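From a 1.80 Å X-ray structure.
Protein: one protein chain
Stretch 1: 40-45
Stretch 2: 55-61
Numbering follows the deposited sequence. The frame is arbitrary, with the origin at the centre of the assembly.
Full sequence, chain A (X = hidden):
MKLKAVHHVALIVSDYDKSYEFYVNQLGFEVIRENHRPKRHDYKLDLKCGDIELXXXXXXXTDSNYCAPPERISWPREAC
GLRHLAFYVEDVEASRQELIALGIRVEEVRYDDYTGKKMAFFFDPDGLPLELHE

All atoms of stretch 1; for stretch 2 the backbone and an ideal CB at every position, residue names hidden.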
# COMPACT_ATOMS: atom_id res chain seq x y z
N ARG A 40 -19.29 10.40 -3.89
CA ARG A 40 -18.27 10.09 -4.84
C ARG A 40 -17.06 9.51 -4.14
O ARG A 40 -16.69 8.40 -4.37
CB ARG A 40 -17.88 11.28 -5.69
CG ARG A 40 -16.78 10.94 -6.62
CD ARG A 40 -17.00 11.51 -7.95
NE ARG A 40 -17.16 12.95 -7.88
CZ ARG A 40 -16.17 13.81 -7.79
NH1 ARG A 40 -14.93 13.40 -7.72
NH2 ARG A 40 -16.43 15.08 -7.76
N HIS A 41 -16.44 10.28 -3.27
CA HIS A 41 -15.29 9.75 -2.53
C HIS A 41 -15.21 10.23 -1.09
O HIS A 41 -14.16 10.08 -0.46
CB HIS A 41 -13.97 10.00 -3.27
CG HIS A 41 -13.55 11.44 -3.31
ND1 HIS A 41 -13.44 12.22 -2.18
CD2 HIS A 41 -13.11 12.21 -4.34
CE1 HIS A 41 -13.00 13.41 -2.51
NE2 HIS A 41 -12.80 13.44 -3.82
N ASP A 42 -16.30 10.78 -0.56
CA ASP A 42 -16.28 11.34 0.80
C ASP A 42 -15.04 12.20 0.99
O ASP A 42 -14.77 13.06 0.12
CB ASP A 42 -16.44 10.22 1.82
CG ASP A 42 -17.76 9.48 1.66
OD1 ASP A 42 -18.78 10.17 1.40
OD2 ASP A 42 -17.78 8.22 1.70
N TYR A 43 -14.31 12.04 2.10
CA TYR A 43 -13.14 12.90 2.33
C TYR A 43 -11.92 12.23 1.76
O TYR A 43 -11.71 11.01 1.97
CB TYR A 43 -12.91 13.19 3.83
CG TYR A 43 -14.04 14.02 4.41
CD1 TYR A 43 -13.99 15.41 4.37
CD2 TYR A 43 -15.14 13.41 4.99
CE1 TYR A 43 -14.99 16.18 4.89
CE2 TYR A 43 -16.19 14.19 5.50
CZ TYR A 43 -16.11 15.56 5.42
OH TYR A 43 -17.12 16.35 5.93
N LYS A 44 -11.17 12.99 0.98
CA LYS A 44 -9.92 12.52 0.43
C LYS A 44 -8.82 13.46 0.89
O LYS A 44 -8.90 14.67 0.68
CB LYS A 44 -9.99 12.50 -1.10
CG LYS A 44 -8.68 12.00 -1.78
CD LYS A 44 -8.75 12.05 -3.32
CE LYS A 44 -7.48 11.48 -3.94
NZ LYS A 44 -6.38 12.49 -4.08
N LEU A 45 -7.93 12.92 1.71
CA LEU A 45 -6.90 13.69 2.37
C LEU A 45 -5.57 13.27 1.74
O LEU A 45 -5.17 12.10 1.87
CB LEU A 45 -6.89 13.35 3.86
CG LEU A 45 -5.73 13.93 4.66
CD1 LEU A 45 -5.64 15.47 4.67
CD2 LEU A 45 -5.78 13.40 6.07
N UNK A 55 -2.78 8.90 0.06
CA UNK A 55 -4.15 9.38 -0.12
C UNK A 55 -5.00 8.70 0.91
O UNK A 55 -5.21 7.50 0.82
CB UNK A 55 -4.68 9.11 -1.53
N UNK A 56 -5.52 9.44 1.87
CA UNK A 56 -6.37 8.85 2.89
C UNK A 56 -7.85 9.08 2.52
O UNK A 56 -8.28 10.23 2.33
CB UNK A 56 -6.05 9.44 4.26
N UNK A 57 -8.63 8.00 2.47
CA UNK A 57 -10.04 8.10 2.15
C UNK A 57 -10.85 7.68 3.35
O UNK A 57 -10.64 6.61 3.88
CB UNK A 57 -10.39 7.25 0.93
N UNK A 58 -11.85 8.46 3.72
CA UNK A 58 -12.71 7.99 4.80
C UNK A 58 -13.85 8.96 4.91
O UNK A 58 -13.96 9.89 4.12
CB UNK A 58 -11.96 7.86 6.13
N UNK A 59 -14.68 8.72 5.89
CA UNK A 59 -15.83 9.58 6.11
C UNK A 59 -15.94 9.86 7.60
O UNK A 59 -15.40 9.12 8.43
CB UNK A 59 -17.11 8.94 5.57
N UNK A 60 -16.57 10.98 7.95
CA UNK A 60 -16.63 11.43 9.34
C UNK A 60 -17.87 10.78 9.94
O UNK A 60 -18.84 10.59 9.22
CB UNK A 60 -16.68 12.96 9.45
N UNK A 61 -17.83 10.44 11.23
CA UNK A 61 -18.94 9.68 11.87
C UNK A 61 -20.20 10.54 11.94
O UNK A 61 -21.31 10.02 12.00
CB UNK A 61 -18.55 9.22 13.28

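Positions 55 to 58 run antiparallel to the strand Asp 42 to Leu 45, the two axes 4.6 Å apart at closest approach, so the backbone pairing sets the rules before any side chain is chosen.

At position 55 the CA-to-CB bond points sideways, and the ideal CB lies 4.4 Å from Lys 44 CE. An extended lysine passing this close offers a positive charge: an acid of suitable length would answer it, while a neutral polar or small apolar residue would merely fit. The residue is Glu 55, whose OE2 forms a salt bridge with Lys 44 NZ at 3.1 Å. The hydrogen bond within that salt bridge is weak.

Position 56 pairs with Leu 45, and its backbone is fully engaged: its N donates to Leu 45 O at 2.7 Å, and Leu 45 N donates to its O at 2.8 Å. CB projects to the same face of the sheet as the side chains of Tyr 43 and Leu 45. Beside a leucine in a strand, a branched apolar residue such as valine or isoleucine suits, and leucine would be reasonable too. Ile 56 is found; its CB packs 4.0 Å from Leu 45 CB, while the end of its side chain leads away.

At position 57 the side chain emerges on the other face, with Lys 44 as its partner in a non-hydrogen-bonded pair. The aliphatic part of Lys 44 and the neighbouring His 41 offer a surface for something broad, either an aromatic ring or a long aliphatic chain. Phe 57, with chi1 in m, brings its ring nearer stretch 1 than its CB direction suggests. Lys 44 CG sits over one face, 4.1 Å from the Phe 57 ring centroid in a CH-pi contact, and His 41 CB is 4.0 Å from Phe 57 CE1.

Position 58 closes the ladder with two hydrogen bonds: Tyr 43 N to its O at 3.0 Å, and its N to Tyr 43 O at 3.1 Å. Phi and psi of -173° and -176° are almost fully extended, a conformation glycine takes readily but which does not by itself exclude other residues. CA-to-CB points to the face of Tyr 43 and Leu 45, and the ideal CB of position 58 is 5.2 Å from Tyr 43 O, so stretch 1 would leave room for a small residue such as alanine or serine as well as glycine. Gly 58 is deposited, contributing backbone alone.

At position 59 the ideal CB lies 4.0 Å from Asp 42 OD2. A small polar residue looks apt, and a basic one could answer the acid. Asn 59 is the choice: its OD1 accepts from the backbone N of position 60 at 2.8 Å, lies 3.6 Å from Tyr 43 CE2 at the ring edge, and shares a water with Asp 42 OD1.

Position 60 has its ideal CB 4.2 Å from Tyr 43 CE2, inviting a long chain to lie on the ring; arginine, methionine or lysine could do so. Lys 60 places CE over one face, 3.9 Å from the Tyr 43 ring centroid.

Position 61 meets nothing of stretch 1, which sets no preference; it is Leu 61.

Stretch 2 (55-61) EIFGNKL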
# COMPACT_ATOMS: atom_id res chain seq x y z
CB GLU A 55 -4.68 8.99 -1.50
CG GLU A 55 -4.05 9.71 -2.67
CD GLU A 55 -4.80 9.45 -3.96
OE1 GLU A 55 -5.56 8.44 -4.03
OE2 GLU A 55 -4.48 10.15 -4.94
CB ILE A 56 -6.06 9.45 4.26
CG1 ILE A 56 -4.56 9.41 4.58
CG2 ILE A 56 -6.90 8.77 5.34
CD1 ILE A 56 -3.98 8.06 4.67
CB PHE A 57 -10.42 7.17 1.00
CG PHE A 57 -9.90 7.62 -0.34
CD1 PHE A 57 -10.69 8.39 -1.18
CD2 PHE A 57 -8.67 7.17 -0.80
CE1 PHE A 57 -10.26 8.75 -2.46
CE2 PHE A 57 -8.24 7.48 -2.09
CZ PHE A 57 -9.04 8.29 -2.91
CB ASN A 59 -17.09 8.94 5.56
CG ASN A 59 -18.25 9.92 5.44
OD1 ASN A 59 -18.05 11.11 5.61
ND2 ASN A 59 -19.45 9.43 5.13
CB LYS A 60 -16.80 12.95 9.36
CG LYS A 60 -15.54 13.70 9.08
CD LYS A 60 -15.77 15.18 8.95
CE LYS A 60 -14.47 15.86 8.60
NZ LYS A 60 -14.57 17.35 8.53
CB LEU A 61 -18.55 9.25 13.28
CG LEU A 61 -17.90 7.88 13.54
CD1 LEU A 61 -16.74 7.59 12.61
CD2 LEU A 61 -17.43 7.84 15.00
O HOH W 1 -18.93 12.76 3.31
O HOH W 2 -16.78 18.93 6.50
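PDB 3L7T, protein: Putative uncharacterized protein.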